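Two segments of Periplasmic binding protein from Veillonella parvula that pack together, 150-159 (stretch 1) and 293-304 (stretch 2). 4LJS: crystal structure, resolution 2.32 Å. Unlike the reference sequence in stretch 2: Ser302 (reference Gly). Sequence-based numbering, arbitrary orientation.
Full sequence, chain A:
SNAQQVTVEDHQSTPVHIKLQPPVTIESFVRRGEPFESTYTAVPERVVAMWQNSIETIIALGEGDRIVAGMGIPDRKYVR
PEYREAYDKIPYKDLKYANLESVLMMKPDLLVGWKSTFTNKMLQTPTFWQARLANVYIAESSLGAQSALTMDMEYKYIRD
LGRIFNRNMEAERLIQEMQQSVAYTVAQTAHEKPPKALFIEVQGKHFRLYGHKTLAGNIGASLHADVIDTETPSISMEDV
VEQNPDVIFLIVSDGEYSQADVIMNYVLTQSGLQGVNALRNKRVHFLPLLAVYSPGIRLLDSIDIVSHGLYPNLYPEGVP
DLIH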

# COMPACT_ATOMS: atom_id res chain seq x y z
N THR A 150 1.22 2.54 10.26
CA THR A 150 -0.15 2.25 10.70
C THR A 150 -1.19 2.33 9.59
O THR A 150 -0.94 2.93 8.53
N MSE A 151 -2.36 1.75 9.85
CA MSE A 151 -3.50 1.88 8.95
C MSE A 151 -3.93 3.35 8.86
O MSE A 151 -4.31 3.82 7.79
N ASP A 152 -3.87 4.04 9.99
CA ASP A 152 -4.19 5.46 10.06
C ASP A 152 -3.45 6.30 9.02
O ASP A 152 -4.06 7.15 8.36
N MSE A 153 -2.15 6.08 8.86
CA MSE A 153 -1.38 6.82 7.86
C MSE A 153 -1.96 6.62 6.46
O MSE A 153 -1.97 7.56 5.67
N GLU A 154 -2.42 5.41 6.17
CA GLU A 154 -3.02 5.13 4.86
C GLU A 154 -4.35 5.86 4.69
O GLU A 154 -4.64 6.39 3.61
N TYR A 155 -5.16 5.88 5.75
CA TYR A 155 -6.43 6.61 5.72
C TYR A 155 -6.21 8.09 5.42
O TYR A 155 -6.90 8.66 4.57
N LYS A 156 -5.26 8.71 6.12
CA LYS A 156 -4.99 10.13 5.94
C LYS A 156 -4.49 10.38 4.52
O LYS A 156 -4.83 11.38 3.89
N TYR A 157 -3.68 9.44 4.02
CA TYR A 157 -3.12 9.52 2.68
C TYR A 157 -4.26 9.62 1.68
O TYR A 157 -4.29 10.51 0.83
N ILE A 158 -5.23 8.72 1.82
CA ILE A 158 -6.39 8.70 0.93
C ILE A 158 -7.19 9.99 1.08
O ILE A 158 -7.63 10.58 0.09
N ARG A 159 -7.34 10.44 2.32
CA ARG A 159 -8.10 11.64 2.61
C ARG A 159 -7.43 12.89 2.03
O ARG A 159 -8.10 13.77 1.48
N TYR A 293 2.46 -2.63 2.36
CA TYR A 293 3.57 -1.70 2.49
C TYR A 293 3.26 -0.45 1.65
O TYR A 293 3.24 -0.52 0.43
N SER A 294 3.01 0.67 2.33
CA SER A 294 2.48 1.90 1.71
C SER A 294 1.45 1.63 0.62
O SER A 294 1.64 2.06 -0.50
N PRO A 295 0.37 0.92 0.94
CA PRO A 295 -0.50 0.41 -0.13
C PRO A 295 -1.49 1.43 -0.67
O PRO A 295 -2.03 1.21 -1.76
N GLY A 296 -1.74 2.51 0.06
CA GLY A 296 -2.81 3.42 -0.31
C GLY A 296 -4.12 2.64 -0.39
O GLY A 296 -4.41 1.82 0.48
N ILE A 297 -4.89 2.88 -1.44
CA ILE A 297 -6.19 2.22 -1.61
C ILE A 297 -6.13 0.68 -1.55
O ILE A 297 -7.13 0.05 -1.21
N ARG A 298 -4.97 0.08 -1.83
CA ARG A 298 -4.85 -1.38 -1.85
C ARG A 298 -4.82 -2.00 -0.44
O ARG A 298 -4.74 -3.22 -0.28
N LEU A 299 -4.88 -1.15 0.57
CA LEU A 299 -5.07 -1.61 1.94
C LEU A 299 -6.33 -2.48 2.07
O LEU A 299 -6.41 -3.35 2.93
N LEU A 300 -7.32 -2.23 1.21
CA LEU A 300 -8.53 -3.04 1.19
C LEU A 300 -8.24 -4.52 0.94
O LEU A 300 -8.86 -5.39 1.55
N ASP A 301 -7.30 -4.80 0.04
CA ASP A 301 -6.91 -6.17 -0.28
C ASP A 301 -6.33 -6.89 0.94
O ASP A 301 -6.65 -8.06 1.20
N SER A 302 -5.46 -6.20 1.67
CA SER A 302 -4.84 -6.81 2.84
C SER A 302 -5.81 -7.00 4.00
O SER A 302 -5.76 -8.03 4.68
N ILE A 303 -6.69 -6.02 4.22
CA ILE A 303 -7.76 -6.17 5.21
C ILE A 303 -8.56 -7.45 4.96
O ILE A 303 -8.80 -8.23 5.87
N ASP A 304 -8.96 -7.65 3.71
CA ASP A 304 -9.71 -8.85 3.32
C ASP A 304 -8.95 -10.15 3.52
O ASP A 304 -9.48 -11.11 4.07

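The two stretches bury 413 Å² between them, although the axes of helix 151-159 and helix 299-304 come no closer than 12.2 Å, at 146° between their N-to-C directions. The backbones approach most closely at the loop before the second helix, where the CA atoms of Glu154 and Gly296 lie 5.4 Å apart.

One hydrogen bond crosses the contact. Glu154, whose CA-to-CB bond points toward stretch 2, has chi1 and chi2 both m (-60° and -50°), and its OE1 accepts from Gly296 N at 2.9 Å with an N-H...acceptor angle of 144°. The carboxylate also packs against the loop, Glu154 CD lying 3.4 Å from Pro295 CD. Its OE2 is hydrogen-bonded elsewhere in the structure, so both oxygens of this buried acid have partners.

Close packing around Gly296 accompanies that bond. Tyr157 (chi1 t) brings CD2 to 4.0 Å from Gly296 CA. An ideal CB on Gly296 would lie 3.3 Å from Tyr157 CE2, a tight fit, and the positive phi of 57° independently favours glycine.

Apolar contacts form two groups. In one, Leu299 (t, p) points toward stretch 1, and its CD2 meets Met151 CE at 3.8 Å, Glu154 CB at 3.8 Å and Tyr155 CE1 at 4.1 Å. Met151, a selenomethionine, starts sideways, but its m, t, p conformation brings CE within 3.5 Å of CD1 of Ile303 (m, t). Tyr155 starts away from stretch 2, yet its ring end returns to the contact. In the other group, Ile158 (m, t) points toward stretch 2 and sets its CD1 4.1 Å from CD1 of Ile297 (t, p).

Within stretch 2, clear of the interface, Arg298 NE forms a salt bridge with Asp301 OD1 at 2.7 Å and 171°.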

# COMPACT_ATOMS: atom_id res chain seq x y z
CB THR A 150 -0.59 3.20 11.84
OG1 THR A 150 -0.63 4.55 11.34
CG2 THR A 150 0.36 3.12 13.05
CB MSE A 151 -4.67 1.01 9.43
CG MSE A 151 -4.36 -0.48 9.43
SE MSE A 151 -5.90 -1.59 9.83
CE MSE A 151 -6.89 -1.29 8.19
CB ASP A 152 -3.91 6.01 11.46
CG ASP A 152 -5.02 5.67 12.45
OD1 ASP A 152 -6.13 5.32 12.00
OD2 ASP A 152 -4.77 5.75 13.68
CB MSE A 153 0.09 6.40 7.85
CG MSE A 153 0.84 6.82 9.07
SE MSE A 153 2.60 5.99 9.08
CE MSE A 153 3.19 6.64 10.84
CB GLU A 154 -3.19 3.63 4.63
CG GLU A 154 -1.89 2.84 4.67
CD GLU A 154 -0.81 3.45 3.77
OE1 GLU A 154 -1.11 3.77 2.60
OE2 GLU A 154 0.33 3.60 4.25
CB TYR A 155 -7.18 6.46 7.04
CG TYR A 155 -7.67 5.05 7.31
CD1 TYR A 155 -7.94 4.18 6.26
CD2 TYR A 155 -7.88 4.59 8.61
CE1 TYR A 155 -8.39 2.89 6.49
CE2 TYR A 155 -8.33 3.30 8.85
CZ TYR A 155 -8.58 2.45 7.78
OH TYR A 155 -9.02 1.16 7.99
CB LYS A 156 -3.95 10.62 6.95
CG LYS A 156 -3.33 11.98 6.57
CD LYS A 156 -2.39 12.53 7.64
CE LYS A 156 -1.67 13.80 7.17
NZ LYS A 156 -0.63 13.54 6.11
CB TYR A 157 -2.30 8.26 2.42
CG TYR A 157 -1.68 8.15 1.03
CD1 TYR A 157 -0.47 8.78 0.74
CD2 TYR A 157 -2.29 7.38 0.04
CE1 TYR A 157 0.11 8.66 -0.51
CE2 TYR A 157 -1.71 7.26 -1.22
CZ TYR A 157 -0.51 7.90 -1.49
OH TYR A 157 0.08 7.79 -2.73
CB ILE A 158 -7.26 7.46 1.23
CG1 ILE A 158 -6.48 6.19 0.87
CG2 ILE A 158 -8.57 7.52 0.46
CD1 ILE A 158 -7.15 4.91 1.26
CB ARG A 159 -8.27 11.76 4.13
CG ARG A 159 -9.19 12.85 4.59
CD ARG A 159 -9.43 12.74 6.10
NE ARG A 159 -10.42 11.72 6.44
CZ ARG A 159 -10.18 10.67 7.22
NH1 ARG A 159 -8.98 10.49 7.75
NH2 ARG A 159 -11.15 9.80 7.48
CB TYR A 293 4.88 -2.37 2.05
CG TYR A 293 6.10 -1.52 2.27
CD1 TYR A 293 6.48 -0.56 1.34
CD2 TYR A 293 6.89 -1.66 3.41
CE1 TYR A 293 7.59 0.23 1.53
CE2 TYR A 293 8.01 -0.88 3.61
CZ TYR A 293 8.36 0.07 2.66
OH TYR A 293 9.47 0.87 2.84
CB SER A 294 3.61 2.73 1.10
OG SER A 294 4.53 3.17 2.07
CB PRO A 295 -1.26 -0.73 0.55
CG PRO A 295 -1.35 -0.28 1.98
CD PRO A 295 -0.08 0.48 2.27
CB ILE A 297 -6.90 2.69 -2.93
CG1 ILE A 297 -8.39 2.36 -2.90
CG2 ILE A 297 -6.22 2.09 -4.16
CD1 ILE A 297 -9.13 2.94 -1.71
CB ARG A 298 -3.63 -1.84 -2.67
CG ARG A 298 -3.67 -1.44 -4.15
CD ARG A 298 -4.94 -1.95 -4.84
NE ARG A 298 -4.99 -3.41 -4.86
CZ ARG A 298 -4.40 -4.17 -5.78
NH1 ARG A 298 -3.71 -3.61 -6.78
NH2 ARG A 298 -4.51 -5.49 -5.70
CB LEU A 299 -5.15 -0.41 2.90
CG LEU A 299 -5.39 -0.72 4.38
CD1 LEU A 299 -4.38 -1.75 4.90
CD2 LEU A 299 -5.33 0.54 5.20
CB LEU A 300 -9.52 -2.51 0.15
CG LEU A 300 -10.86 -3.26 0.06
CD1 LEU A 300 -11.56 -3.30 1.43
CD2 LEU A 300 -11.77 -2.67 -1.02
CB ASP A 301 -5.90 -6.21 -1.44
CG ASP A 301 -6.49 -5.75 -2.76
OD1 ASP A 301 -6.58 -4.53 -3.00
OD2 ASP A 301 -6.85 -6.62 -3.58
CB SER A 302 -3.60 -6.05 3.30
OG SER A 302 -3.84 -4.66 3.44
CB ILE A 303 -8.73 -4.97 5.19
CG1 ILE A 303 -8.08 -3.73 5.81
CG2 ILE A 303 -9.99 -5.30 5.98
CD1 ILE A 303 -8.89 -2.46 5.58
CB ASP A 304 -10.19 -8.74 1.87
CG ASP A 304 -11.33 -7.75 1.70
OD1 ASP A 304 -11.90 -7.31 2.73
OD2 ASP A 304 -11.67 -7.41 0.55